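Local coordinates for protein putative D-lactate dehydrogenase (Chlamydomonas reinhardtii, PDB 4ZGS) that acts as a chloroplast pyruvate reductase, binding NAD and probably interconverting pyruvate and D-lactate as a member of the D-isomer specific 2-hydroxyacid dehydrogenase family, at residues A[40-43]-A[44-48]; A[145-148]-A[149-153]; A[195-199]-A[200-204]; A[312-315]-A[316-319]; A[348-351]-A[352-356]. All coordinates share one frame; numbering follows the deposited sequence.

How the interactions relate
The five local contacts follow one another along the chain; four are divided between the two parallel-sheet domains, and interaction 4 lies in a connection. Interaction 1 opens helix 44-57 and interaction 5 lies on helix 341-359, both beside the five-stranded sheet, with centres about 16 Å apart. Interactions 2 and 3 belong to the NAD-binding domain, on helices packed against its six-stranded sheet; their centres are about 15 Å apart, and helices 136-151 and 188-200 meet where Phe148 CE2 lies 3.6 Å from Ile200 CD1. Interaction 4, about 41 Å from interaction 3 between centres, faces other subunits. The chain thus returns, in interaction 5, to the domain where interaction 1 began.

Interaction 1: residues A[40-43]-A[44-48]; sequences YSTT and QYVKD
Thr43 and Lys47 frame the first turn of helix 44-57, the strand-to-helix turn that follows strand 36-39 in the flavodoxin-like, five-stranded domain. Thr43 occupies the N-cap position, yet its side chain makes no capping bond; the closure comes from its carbonyl. Thr43 O accepts Lys47 N at 3.2 Å, nearly straight at hydrogen (164°), and receives a second, weak bond from Val46 N. The hydroxyl takes no part in this: with chi1 at 47°, Thr43 OG1 is placed between the backbone N and the carbonyl carbon, and it reaches Tyr45 CD2 at 3.2 Å, approaching the ring at a slant. Val46 CG2 sits over one face of that ring, toward its rim, and is 3.8 Å from Thr43 OG1. Thr42 CG2 meets Lys47 CG at 3.4 Å, the two side chains crossing at about a right angle. Beyond CG the lysine runs extended, and its NZ forms a salt bridge with Glu65. An alanine in place of Lys47 would probably leave Glu65 without its charged mate and uncover the methyl of Thr42. Ser169 of the second subunit packs on Thr43, and Tyr45 N makes a weak hydrogen bond to the OG of that serine. The turn is closed mainly by Lys47 N to Thr43 O, with Val46 N adding a weak bond, while the lysine offers an apolar stem to a threonine methyl and a charged end to a carboxylate.

Interaction 2: residues A[145-148]-A[149-153]; sequences ALIF and ALNRH
Ile147 and Asn151 stand one turn apart near the C-terminal end of helix 136-151, which finishes in a Schellman motif. Their side chains lie alongside one another and point the same way, Ile147 CG2 to Asn151 ND2 at 3.7 Å; chi1 of -75° sets this methyl anti to the Ile147 N. In the backbone, Asn151 N bonds to Ile147 O at 2.9 Å, one of four consecutive helical bonds that end with Arg152 N to Phe148 O at 3.0 Å. Leu150 folds back on the preceding turn, its CG 3.4 Å from Leu146 O. Around this shell, Met262 of strand 261-265 and Met176 pack on both Ile147 and Asn151. A glycine here instead of Asn151 would probably open a gap beside the Ile147 methyl and take from Met176 and Met262 a surface they rest on. From the second subunit, Ala145 packs on Phe148, and the Ala337, Thr336 and Ser138 carbonyls receive the Arg152 guanidinium. His153, with positive phi, is the C-prime residue: Leu154 N bonds to Ala149 O, His153 N more weakly to Leu150 O at 3.3 Å, and Leu150 O also lies 4.1 Å above the plane of the His153 ring, over its centre.

Interaction 3: residues A[195-199]-A[200-204]; sequences RILKG and IGCKV
Leu197 and Cys202 are tied by a backbone hydrogen bond spanning five residues, one of those that stop helix 188-200: Cys202 N donates to Leu197 O at 3.1 Å. A shorter bond, Gly201 N to Lys198 O at 2.9 Å, comes from well above the carbonyl plane. One turn back, Ile200 N still makes an ordinary helical bond to Ile196 O. Leu197 O also draws weak bonds from the amides of Ile200 and Gly201, so a single carbonyl gathers three N-H groups. Gly201 has phi near 111°, where a CB would press on the oxygen of the residue before it.

Apolar packing continues on the inner side. Ile200 CD1 reaches Ile196 CG2 at 4.0 Å, the two chains meeting at a slant, and Leu197 CD2 comes within 4.4 Å of Cys202 SG. After the turn Val204 faces back to the helix: its CG2, anti to the carbonyl carbon (chi1 -175°), settles 3.5 Å from Lys198 N and 4.1 Å from Leu197 CB. Val181 of strand 180-184 lies under Leu197 and Cys202, while Ile200 packs on its counterpart in the second subunit. A Schellman motif thus closes the helix of the beta-alpha-beta crossover 180-207, the Rossmann unit whose second strand leads to Asp208, an NAD-binding residue.

Interaction 4: residues A[312-315]-A[316-319]; sequences VRMQ and KWDR
Trp317 is the centre of this contact, and Met314 lies against one face of its indole. The two side chains run alongside, pointing the same way. Met314 CE is placed above the ring near its rim, 3.6 Å from Trp317 CE3 and 4.1 Å from the centroid of the six-membered ring, a CH-pi contact. Met314 SD stands farther off, 4.7 Å from the centroid of the five-membered ring and above its face. This approach depends on the bends of the methionine at chi2 (-50°) and chi3 (104°), which curl the methyl back over the indole. The tryptophan presents its benzo part toward the preceding turn: Arg313 O lies at the ring edge, 4.0 Å from Trp317 CE3. Arg313 NH2 comes only within 4.1 Å of Trp317 CZ3, its guanidinium turned 50° from the ring plane; NH2 is hydrogen-bonded to Met163 O of the second subunit.

The surface Lys316 shares with residues 312-315 comes largely from its being next to Gln315 in the chain, and its NZ is carried away to bond with Gly299 O. No hydrogen bond joins residues 312-315 to 316-319, and side-chain packing dominates. Tyr327 of the fourth subunit stacks with Trp317, and Leu281 of that subunit packs on Met314. The arrangement is a Met-aromatic contact, formed within the connection between helices 310-313 and 319-324 and built into a subunit interface.

Interaction 5: residues A[348-351]-A[352-356]; sequences CTTT and IQNIA
Cys348 and Ile352 open a run of contacts between residues four apart within helix 341-359, which lies against the five-stranded domain. The thiol, anti to its backbone N at chi1 175°, brings SG within 3.5 Å of Ile352 CD1, and the isoleucine lies back over the preceding turn, its CG1 3.2 Å from Cys348 O. Both residues face helix 44-57, where Pro53 packs on each of them.

Thr350 and Asn354 repeat the spacing with a methyl beside an amide. Their side chains are aligned side by side, with Thr350 CG2 3.8 Å from Asn354 ND2. The side-chain amide makes no hydrogen bond to Thr350; its OD1 is held by Asn366 ND2 and its ND2 by Arg130 O, so both ends of this buried group are satisfied and its rotation is fixed from outside the helix. Along the backbone, Asn354 N bonds to Thr350 O at 2.7 Å.

The third pair also packs closely against backbone. Ile355, with CG1 anti to its carbonyl carbon (chi1 -51°) and the chain bent at chi2 (-59°), sets CG1 3.0 Å from Thr351 O, while Ile355 N bonds to that oxygen at 3.0 Å from above the carbonyl plane. Thr351 OG1 turns back to Ile347 O one turn earlier. Ile355 then meets Leu105 and Ala107 of strand 105-108. The pattern is that of an amphipathic alpha-helix laid on a parallel alpha/beta sheet, here the C-terminal helix that, as in relatives of the D-2-hydroxyacid dehydrogenase family, crosses back from the NAD-binding domain to the first one.

Interaction 1: residues A[40-43]-A[44-48]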
loop_
_atom_site.group_PDB
_atom_site.type_symbol
_atom_site.label_atom_id
_atom_site.label_comp_id
_atom_site.label_asym_id
_atom_site.label_seq_id
_atom_site.Cartn_x
_atom_site.Cartn_y
_atom_site.Cartn_z
ATOM N N TYR A 40 -28.371 -15.834 -0.824
ATOM C CA TYR A 40 -28.008 -14.504 -0.394
ATOM C C TYR A 40 -26.500 -14.249 -0.267
ATOM O O TYR A 40 -25.703 -15.172 -0.095
ATOM C CB TYR A 40 -28.739 -14.221 0.907
ATOM C CG TYR A 40 -30.219 -14.095 0.649
ATOM C CD1 TYR A 40 -31.032 -15.213 0.642
ATOM C CD2 TYR A 40 -30.794 -12.866 0.377
ATOM C CE1 TYR A 40 -32.403 -15.112 0.387
ATOM C CE2 TYR A 40 -32.154 -12.747 0.129
ATOM C CZ TYR A 40 -32.965 -13.878 0.131
ATOM O OH TYR A 40 -34.331 -13.783 -0.114
ATOM N N SER A 41 -26.105 -12.989 -0.363
ATOM C CA SER A 41 -24.678 -12.641 -0.270
ATOM C C SER A 41 -23.835 -13.325 -1.345
ATOM O O SER A 41 -22.775 -13.863 -1.039
ATOM C CB SER A 41 -24.104 -13.000 1.108
ATOM O OG SER A 41 -24.803 -12.321 2.133
ATOM N N THR A 42 -24.258 -13.258 -2.607
ATOM C CA THR A 42 -23.461 -13.913 -3.624
ATOM C C THR A 42 -22.447 -12.911 -4.098
ATOM O O THR A 42 -22.709 -12.122 -5.010
ATOM C CB THR A 42 -24.320 -14.373 -4.833
ATOM O OG1 THR A 42 -25.393 -15.211 -4.390
ATOM C CG2 THR A 42 -23.484 -15.123 -5.842
ATOM N N THR A 43 -21.234 -13.057 -3.570
ATOM C CA THR A 43 -20.125 -12.186 -3.926
ATOM C C THR A 43 -19.331 -12.970 -4.945
ATOM O O THR A 43 -19.752 -14.055 -5.343
ATOM C CB THR A 43 -19.267 -11.779 -2.699
ATOM O OG1 THR A 43 -18.975 -12.933 -1.907
ATOM C CG2 THR A 43 -20.023 -10.815 -1.819
ATOM N N GLN A 44 -18.191 -12.457 -5.375
ATOM C CA GLN A 44 -17.494 -13.120 -6.463
ATOM C C GLN A 44 -17.088 -14.581 -6.143
ATOM O O GLN A 44 -17.092 -15.417 -7.036
ATOM C CB GLN A 44 -16.271 -12.336 -6.892
ATOM C CG GLN A 44 -15.833 -12.767 -8.275
ATOM C CD GLN A 44 -16.985 -12.714 -9.264
ATOM O OE1 GLN A 44 -17.354 -13.728 -9.854
ATOM N NE2 GLN A 44 -17.566 -11.529 -9.443
ATOM N N TYR A 45 -16.676 -14.858 -4.907
ATOM C CA TYR A 45 -16.129 -16.170 -4.576
ATOM C C TYR A 45 -17.236 -17.237 -4.537
ATOM O O TYR A 45 -17.000 -18.403 -4.871
ATOM C CB TYR A 45 -15.347 -16.121 -3.247
ATOM C CG TYR A 45 -16.165 -16.282 -1.965
ATOM C CD1 TYR A 45 -16.323 -17.539 -1.370
ATOM C CD2 TYR A 45 -16.778 -15.174 -1.344
ATOM C CE1 TYR A 45 -17.051 -17.697 -0.185
ATOM C CE2 TYR A 45 -17.521 -15.319 -0.160
ATOM C CZ TYR A 45 -17.647 -16.589 0.416
ATOM O OH TYR A 45 -18.363 -16.765 1.585
ATOM N N VAL A 46 -18.433 -16.798 -4.154
ATOM C CA VAL A 46 -19.612 -17.643 -4.114
ATOM C C VAL A 46 -20.057 -17.982 -5.529
ATOM O O VAL A 46 -20.477 -19.099 -5.800
ATOM C CB VAL A 46 -20.773 -16.968 -3.351
ATOM C CG1 VAL A 46 -21.948 -17.951 -3.197
ATOM C CG2 VAL A 46 -20.296 -16.452 -2.001
ATOM N N LYS A 47 -19.975 -17.008 -6.428
ATOM C CA LYS A 47 -20.246 -17.284 -7.827
ATOM C C LYS A 47 -19.236 -18.301 -8.317
ATOM O O LYS A 47 -19.569 -19.221 -9.038
ATOM C CB LYS A 47 -20.197 -16.024 -8.691
ATOM C CG LYS A 47 -21.302 -15.005 -8.438
ATOM C CD LYS A 47 -21.032 -13.719 -9.226
ATOM C CE LYS A 47 -22.152 -12.670 -9.073
ATOM N NZ LYS A 47 -22.010 -11.551 -10.089
ATOM N N ASP A 48 -17.979 -18.102 -7.982
ATOM C CA ASP A 48 -16.957 -19.008 -8.466
ATOM C C ASP A 48 -17.152 -20.471 -7.984
ATOM O O ASP A 48 -17.106 -21.377 -8.789
ATOM C CB ASP A 48 -15.570 -18.495 -8.075
ATOM C CG ASP A 48 -15.213 -17.149 -8.747
ATOM O OD1 ASP A 48 -15.802 -16.789 -9.796
ATOM O OD2 ASP A 48 -14.308 -16.456 -8.230
#

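Interaction 2: residues A[145-148]-A[149-153]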
loop_
_atom_site.group_PDB
_atom_site.type_symbol
_atom_site.label_atom_id
_atom_site.label_comp_id
_atom_site.label_asym_id
_atom_site.label_seq_id
_atom_site.Cartn_x
_atom_site.Cartn_y
_atom_site.Cartn_z
ATOM N N ALA A 145 0.844 -20.573 7.757
ATOM C CA ALA A 145 1.108 -19.513 6.783
ATOM C C ALA A 145 1.466 -18.195 7.491
ATOM O O ALA A 145 2.449 -17.550 7.171
ATOM C CB ALA A 145 -0.102 -19.333 5.889
ATOM N N LEU A 146 0.667 -17.839 8.486
ATOM C CA LEU A 146 0.879 -16.635 9.249
ATOM C C LEU A 146 2.227 -16.708 9.906
ATOM O O LEU A 146 2.947 -15.714 9.999
ATOM C CB LEU A 146 -0.224 -16.438 10.299
ATOM C CG LEU A 146 -1.640 -16.210 9.756
ATOM C CD1 LEU A 146 -2.609 -15.884 10.884
ATOM C CD2 LEU A 146 -1.672 -15.152 8.686
ATOM N N ILE A 147 2.561 -17.886 10.422
ATOM C CA ILE A 147 3.830 -18.026 11.133
ATOM C C ILE A 147 4.995 -17.726 10.175
ATOM O O ILE A 147 5.871 -16.891 10.457
ATOM C CB ILE A 147 3.954 -19.404 11.783
ATOM C CG1 ILE A 147 3.057 -19.438 13.023
ATOM C CG2 ILE A 147 5.412 -19.648 12.262
ATOM C CD1 ILE A 147 2.792 -20.842 13.562
ATOM N N PHE A 148 4.953 -18.325 8.998
ATOM C CA PHE A 148 6.036 -18.098 8.070
ATOM C C PHE A 148 6.153 -16.636 7.661
ATOM O O PHE A 148 7.248 -16.105 7.654
ATOM C CB PHE A 148 5.885 -18.998 6.847
ATOM C CG PHE A 148 6.650 -20.300 6.976
ATOM C CD1 PHE A 148 8.018 -20.342 6.767
ATOM C CD2 PHE A 148 6.000 -21.473 7.326
ATOM C CE1 PHE A 148 8.701 -21.521 6.876
ATOM C CE2 PHE A 148 6.687 -22.641 7.441
ATOM C CZ PHE A 148 8.036 -22.663 7.219
ATOM N N ALA A 149 5.020 -15.992 7.361
ATOM C CA ALA A 149 5.001 -14.640 6.863
ATOM C C ALA A 149 5.610 -13.717 7.919
ATOM O O ALA A 149 6.476 -12.913 7.606
ATOM C CB ALA A 149 3.549 -14.205 6.489
ATOM N N LEU A 150 5.190 -13.864 9.172
ATOM C CA LEU A 150 5.746 -13.059 10.258
ATOM C C LEU A 150 7.237 -13.309 10.502
ATOM O O LEU A 150 8.013 -12.378 10.731
ATOM C CB LEU A 150 4.984 -13.329 11.559
ATOM C CG LEU A 150 3.544 -12.813 11.608
ATOM C CD1 LEU A 150 2.831 -13.389 12.833
ATOM C CD2 LEU A 150 3.540 -11.299 11.635
ATOM N N ASN A 151 7.635 -14.579 10.477
ATOM C CA ASN A 151 9.028 -14.933 10.667
ATOM C C ASN A 151 9.926 -14.229 9.676
ATOM O O ASN A 151 11.049 -13.842 9.998
ATOM C CB ASN A 151 9.237 -16.439 10.520
ATOM C CG ASN A 151 9.017 -17.173 11.796
ATOM O OD1 ASN A 151 9.002 -16.581 12.873
ATOM N ND2 ASN A 151 8.884 -18.474 11.698
ATOM N N ARG A 152 9.468 -14.184 8.438
ATOM C CA ARG A 152 10.277 -13.663 7.365
ATOM C C ARG A 152 9.873 -12.265 6.942
ATOM O O ARG A 152 10.354 -11.796 5.915
ATOM C CB ARG A 152 10.265 -14.635 6.192
ATOM C CG ARG A 152 10.726 -16.053 6.619
ATOM C CD ARG A 152 12.070 -16.015 7.407
ATOM N NE ARG A 152 13.230 -15.742 6.549
ATOM C CZ ARG A 152 14.081 -16.667 6.103
ATOM N NH1 ARG A 152 13.920 -17.956 6.440
ATOM N NH2 ARG A 152 15.098 -16.307 5.311
ATOM N N HIS A 153 8.959 -11.629 7.685
ATOM C CA HIS A 153 8.525 -10.261 7.378
ATOM C C HIS A 153 8.098 -10.135 5.931
ATOM O O HIS A 153 8.442 -9.152 5.258
ATOM C CB HIS A 153 9.663 -9.209 7.644
ATOM C CG HIS A 153 10.141 -9.152 9.059
ATOM N ND1 HIS A 153 9.508 -8.406 10.030
ATOM C CD2 HIS A 153 11.194 -9.745 9.672
ATOM C CE1 HIS A 153 10.155 -8.534 11.179
ATOM N NE2 HIS A 153 11.182 -9.342 10.990
#

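Interaction 3: residues A[195-199]-A[200-204]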
loop_
_atom_site.group_PDB
_atom_site.type_symbol
_atom_site.label_atom_id
_atom_site.label_comp_id
_atom_site.label_asym_id
_atom_site.label_seq_id
_atom_site.Cartn_x
_atom_site.Cartn_y
_atom_site.Cartn_z
ATOM N N ARG A 195 0.632 -31.762 13.377
ATOM C CA ARG A 195 1.260 -32.591 12.345
ATOM C C ARG A 195 2.191 -31.755 11.466
ATOM O O ARG A 195 3.351 -32.114 11.277
ATOM C CB ARG A 195 0.219 -33.284 11.456
ATOM C CG ARG A 195 0.857 -34.114 10.335
ATOM C CD ARG A 195 -0.149 -34.689 9.328
ATOM N NE ARG A 195 -0.932 -33.637 8.656
ATOM C CZ ARG A 195 -0.456 -32.861 7.676
ATOM N NH1 ARG A 195 -1.222 -31.924 7.123
ATOM N NH2 ARG A 195 0.804 -32.997 7.269
ATOM N N ILE A 196 1.676 -30.648 10.924
ATOM C CA ILE A 196 2.450 -29.762 10.039
ATOM C C ILE A 196 3.683 -29.166 10.733
ATOM O O ILE A 196 4.807 -29.159 10.179
ATOM C CB ILE A 196 1.580 -28.587 9.508
ATOM C CG1 ILE A 196 0.447 -29.068 8.597
ATOM C CG2 ILE A 196 2.425 -27.630 8.720
ATOM C CD1 ILE A 196 -0.722 -28.027 8.444
ATOM N N LEU A 197 3.488 -28.666 11.949
ATOM C CA LEU A 197 4.577 -27.968 12.622
ATOM C C LEU A 197 5.692 -28.946 13.055
ATOM O O LEU A 197 6.878 -28.604 12.991
ATOM C CB LEU A 197 4.030 -27.136 13.798
ATOM C CG LEU A 197 3.291 -25.829 13.377
ATOM C CD1 LEU A 197 2.340 -25.302 14.439
ATOM C CD2 LEU A 197 4.295 -24.745 13.009
ATOM N N LYS A 198 5.321 -30.169 13.450
ATOM C CA LYS A 198 6.308 -31.229 13.749
ATOM C C LYS A 198 7.057 -31.553 12.460
ATOM O O LYS A 198 8.260 -31.761 12.446
ATOM C CB LYS A 198 5.613 -32.484 14.299
ATOM C CG LYS A 198 6.521 -33.620 14.709
ATOM C CD LYS A 198 7.263 -33.228 15.956
ATOM C CE LYS A 198 7.921 -34.410 16.655
ATOM N NZ LYS A 198 8.281 -33.989 18.050
ATOM N N GLY A 199 6.318 -31.570 11.356
ATOM C CA GLY A 199 6.893 -31.883 10.060
ATOM C C GLY A 199 7.893 -30.842 9.625
ATOM O O GLY A 199 8.830 -31.166 8.929
ATOM N N ILE A 200 7.668 -29.581 9.988
ATOM C CA ILE A 200 8.614 -28.507 9.635
ATOM C C ILE A 200 9.897 -28.698 10.424
ATOM O O ILE A 200 10.967 -28.266 10.017
ATOM C CB ILE A 200 7.988 -27.108 9.870
ATOM C CG1 ILE A 200 6.919 -26.875 8.804
ATOM C CG2 ILE A 200 9.046 -25.956 9.867
ATOM C CD1 ILE A 200 5.976 -25.767 9.137
ATOM N N GLY A 201 9.796 -29.458 11.499
ATOM C CA GLY A 201 10.936 -29.706 12.343
ATOM C C GLY A 201 10.879 -29.061 13.708
ATOM O O GLY A 201 11.800 -29.224 14.488
ATOM N N CYS A 202 9.785 -28.391 14.036
ATOM C CA CYS A 202 9.674 -27.755 15.342
ATOM C C CYS A 202 9.559 -28.773 16.467
ATOM O O CYS A 202 9.153 -29.915 16.253
ATOM C CB CYS A 202 8.453 -26.815 15.376
ATOM S SG CYS A 202 8.473 -25.507 14.101
ATOM N N LYS A 203 9.875 -28.343 17.681
ATOM C CA LYS A 203 9.602 -29.176 18.842
ATOM C C LYS A 203 8.207 -28.789 19.285
ATOM O O LYS A 203 7.998 -27.720 19.857
ATOM C CB LYS A 203 10.600 -28.931 19.969
ATOM C CG LYS A 203 12.060 -29.101 19.562
ATOM C CD LYS A 203 12.963 -28.642 20.678
ATOM C CE LYS A 203 14.419 -28.709 20.286
ATOM N NZ LYS A 203 15.308 -28.219 21.394
ATOM N N VAL A 204 7.250 -29.674 19.055
ATOM C CA VAL A 204 5.873 -29.320 19.270
ATOM C C VAL A 204 5.403 -29.838 20.613
ATOM O O VAL A 204 5.709 -30.949 21.011
ATOM C CB VAL A 204 4.993 -29.857 18.152
ATOM C CG1 VAL A 204 3.554 -29.366 18.319
ATOM C CG2 VAL A 204 5.555 -29.425 16.811
#

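Interaction 4: residues A[312-315]-A[316-319]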
loop_
_atom_site.group_PDB
_atom_site.type_symbol
_atom_site.label_atom_id
_atom_site.label_comp_id
_atom_site.label_asym_id
_atom_site.label_seq_id
_atom_site.Cartn_x
_atom_site.Cartn_y
_atom_site.Cartn_z
ATOM N N VAL A 312 -19.444 7.748 6.863
ATOM C CA VAL A 312 -20.298 6.604 7.195
ATOM C C VAL A 312 -19.433 5.562 7.911
ATOM O O VAL A 312 -19.864 4.936 8.875
ATOM C CB VAL A 312 -21.046 6.027 5.939
ATOM C CG1 VAL A 312 -21.850 4.751 6.276
ATOM C CG2 VAL A 312 -21.981 7.105 5.321
ATOM N N ARG A 313 -18.189 5.429 7.478
ATOM C CA ARG A 313 -17.266 4.521 8.142
ATOM C C ARG A 313 -17.053 4.917 9.610
ATOM O O ARG A 313 -16.847 4.038 10.450
ATOM C CB ARG A 313 -15.923 4.473 7.399
ATOM C CG ARG A 313 -15.984 3.920 5.966
ATOM C CD ARG A 313 -14.595 4.012 5.286
ATOM N NE ARG A 313 -13.602 3.152 5.931
ATOM C CZ ARG A 313 -12.370 2.934 5.466
ATOM N NH1 ARG A 313 -11.969 3.498 4.328
ATOM N NH2 ARG A 313 -11.546 2.118 6.129
ATOM N N MET A 314 -17.132 6.213 9.936
ATOM C CA MET A 314 -16.913 6.632 11.321
ATOM C C MET A 314 -17.969 6.109 12.281
ATOM O O MET A 314 -17.749 6.118 13.489
ATOM C CB MET A 314 -16.873 8.155 11.459
ATOM C CG MET A 314 -15.601 8.824 10.973
ATOM S SD MET A 314 -14.129 8.047 11.643
ATOM C CE MET A 314 -13.596 7.123 10.201
ATOM N N GLN A 315 -19.105 5.639 11.763
ATOM C CA GLN A 315 -20.215 5.226 12.632
ATOM C C GLN A 315 -19.899 3.934 13.391
ATOM O O GLN A 315 -20.140 3.839 14.596
ATOM C CB GLN A 315 -21.501 5.033 11.822
ATOM C CG GLN A 315 -22.078 6.290 11.221
ATOM C CD GLN A 315 -23.189 5.989 10.226
ATOM O OE1 GLN A 315 -23.568 4.831 10.022
ATOM N NE2 GLN A 315 -23.708 7.028 9.596
ATOM N N LYS A 316 -19.389 2.938 12.672
ATOM C CA LYS A 316 -18.963 1.674 13.280
ATOM C C LYS A 316 -17.462 1.581 13.552
ATOM O O LYS A 316 -16.955 0.477 13.742
ATOM C CB LYS A 316 -19.404 0.457 12.456
ATOM C CG LYS A 316 -20.905 0.133 12.589
ATOM C CD LYS A 316 -21.285 -1.176 11.872
ATOM C CE LYS A 316 -21.031 -1.174 10.367
ATOM N NZ LYS A 316 -21.474 -2.468 9.748
ATOM N N TRP A 317 -16.736 2.693 13.463
ATOM C CA TRP A 317 -15.274 2.637 13.561
ATOM C C TRP A 317 -14.774 1.934 14.827
ATOM O O TRP A 317 -15.172 2.270 15.942
ATOM C CB TRP A 317 -14.708 4.045 13.513
ATOM C CG TRP A 317 -13.255 4.104 13.386
ATOM C CD1 TRP A 317 -12.357 4.376 14.369
ATOM C CD2 TRP A 317 -12.506 3.914 12.184
ATOM N NE1 TRP A 317 -11.080 4.344 13.853
ATOM C CE2 TRP A 317 -11.147 4.063 12.517
ATOM C CE3 TRP A 317 -12.858 3.620 10.865
ATOM C CZ2 TRP A 317 -10.132 3.940 11.574
ATOM C CZ3 TRP A 317 -11.854 3.479 9.937
ATOM C CH2 TRP A 317 -10.497 3.648 10.294
ATOM N N ASP A 318 -13.904 0.946 14.653
ATOM C CA ASP A 318 -13.343 0.212 15.792
ATOM C C ASP A 318 -11.949 0.769 16.014
ATOM O O ASP A 318 -11.041 0.515 15.247
ATOM C CB ASP A 318 -13.309 -1.287 15.504
ATOM C CG ASP A 318 -12.933 -2.125 16.721
ATOM O OD1 ASP A 318 -12.104 -1.694 17.550
ATOM O OD2 ASP A 318 -13.466 -3.245 16.837
ATOM N N ARG A 319 -11.786 1.576 17.040
ATOM C CA ARG A 319 -10.537 2.300 17.160
ATOM C C ARG A 319 -9.441 1.331 17.564
ATOM O O ARG A 319 -8.316 1.414 17.075
ATOM C CB ARG A 319 -10.628 3.467 18.145
ATOM C CG ARG A 319 -9.330 4.270 18.172
ATOM C CD ARG A 319 -9.323 5.250 19.340
ATOM N NE ARG A 319 -10.455 6.163 19.263
ATOM C CZ ARG A 319 -10.772 7.018 20.219
ATOM N NH1 ARG A 319 -10.025 7.080 21.315
ATOM N NH2 ARG A 319 -11.832 7.795 20.083
#

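Interaction 5: residues A[348-351]-A[352-356]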
loop_
_atom_site.group_PDB
_atom_site.type_symbol
_atom_site.label_atom_id
_atom_site.label_comp_id
_atom_site.label_asym_id
_atom_site.label_seq_id
_atom_site.Cartn_x
_atom_site.Cartn_y
_atom_site.Cartn_z
ATOM N N CYS A 348 -19.712 -26.770 -0.800
ATOM C CA CYS A 348 -20.694 -26.841 -1.898
ATOM C C CYS A 348 -21.370 -28.208 -1.938
ATOM O O CYS A 348 -22.610 -28.290 -1.941
ATOM C CB CYS A 348 -20.059 -26.548 -3.265
ATOM S SG CYS A 348 -21.090 -26.729 -4.705
ATOM N N THR A 349 -20.567 -29.271 -1.971
ATOM C CA THR A 349 -21.129 -30.602 -2.136
ATOM C C THR A 349 -21.954 -31.022 -0.910
ATOM O O THR A 349 -23.012 -31.608 -1.064
ATOM C CB THR A 349 -20.052 -31.623 -2.383
ATOM O OG1 THR A 349 -19.437 -31.946 -1.148
ATOM C CG2 THR A 349 -19.037 -31.084 -3.325
ATOM N N THR A 350 -21.527 -30.636 0.290
ATOM C CA THR A 350 -22.306 -30.931 1.482
ATOM C C THR A 350 -23.635 -30.194 1.523
ATOM O O THR A 350 -24.639 -30.760 1.976
ATOM C CB THR A 350 -21.544 -30.572 2.773
ATOM O OG1 THR A 350 -20.466 -31.499 2.980
ATOM C CG2 THR A 350 -22.483 -30.643 3.986
ATOM N N THR A 351 -23.633 -28.960 1.015
ATOM C CA THR A 351 -24.804 -28.085 0.974
ATOM C C THR A 351 -25.803 -28.587 -0.046
ATOM O O THR A 351 -27.010 -28.484 0.165
ATOM C CB THR A 351 -24.401 -26.629 0.617
ATOM O OG1 THR A 351 -23.657 -26.065 1.698
ATOM C CG2 THR A 351 -25.617 -25.720 0.339
ATOM N N ILE A 352 -25.300 -29.112 -1.163
ATOM C CA ILE A 352 -26.162 -29.588 -2.245
ATOM C C ILE A 352 -26.786 -30.921 -1.786
ATOM O O ILE A 352 -27.993 -31.138 -1.940
ATOM C CB ILE A 352 -25.369 -29.750 -3.565
ATOM C CG1 ILE A 352 -24.928 -28.400 -4.121
ATOM C CG2 ILE A 352 -26.165 -30.485 -4.601
ATOM C CD1 ILE A 352 -24.080 -28.483 -5.382
ATOM N N GLN A 353 -25.967 -31.760 -1.151
ATOM C CA GLN A 353 -26.402 -33.022 -0.544
ATOM C C GLN A 353 -27.379 -32.742 0.614
ATOM O O GLN A 353 -28.341 -33.471 0.806
ATOM C CB GLN A 353 -25.185 -33.822 -0.060
ATOM C CG GLN A 353 -25.486 -35.178 0.586
ATOM C CD GLN A 353 -25.968 -36.272 -0.383
ATOM O OE1 GLN A 353 -25.288 -36.614 -1.358
ATOM N NE2 GLN A 353 -27.137 -36.838 -0.093
ATOM N N ASN A 354 -27.150 -31.666 1.362
ATOM C CA ASN A 354 -28.093 -31.255 2.404
ATOM C C ASN A 354 -29.451 -30.920 1.780
ATOM O O ASN A 354 -30.488 -31.291 2.325
ATOM C CB ASN A 354 -27.599 -30.026 3.187
ATOM C CG ASN A 354 -26.638 -30.374 4.330
ATOM O OD1 ASN A 354 -26.501 -31.539 4.742
ATOM N ND2 ASN A 354 -25.987 -29.340 4.870
ATOM N N ILE A 355 -29.435 -30.184 0.662
ATOM C CA ILE A 355 -30.666 -29.858 -0.049
ATOM C C ILE A 355 -31.354 -31.124 -0.561
ATOM O O ILE A 355 -32.556 -31.292 -0.382
ATOM C CB ILE A 355 -30.461 -28.957 -1.291
ATOM C CG1 ILE A 355 -29.624 -27.692 -1.007
ATOM C CG2 ILE A 355 -31.831 -28.696 -1.939
ATOM C CD1 ILE A 355 -30.167 -26.764 0.044
ATOM N N ALA A 356 -30.582 -32.004 -1.201
ATOM C CA ALA A 356 -31.131 -33.202 -1.828
ATOM C C ALA A 356 -31.778 -34.089 -0.788
ATOM O O ALA A 356 -32.903 -34.555 -0.996
ATOM C CB ALA A 356 -30.063 -33.958 -2.579
#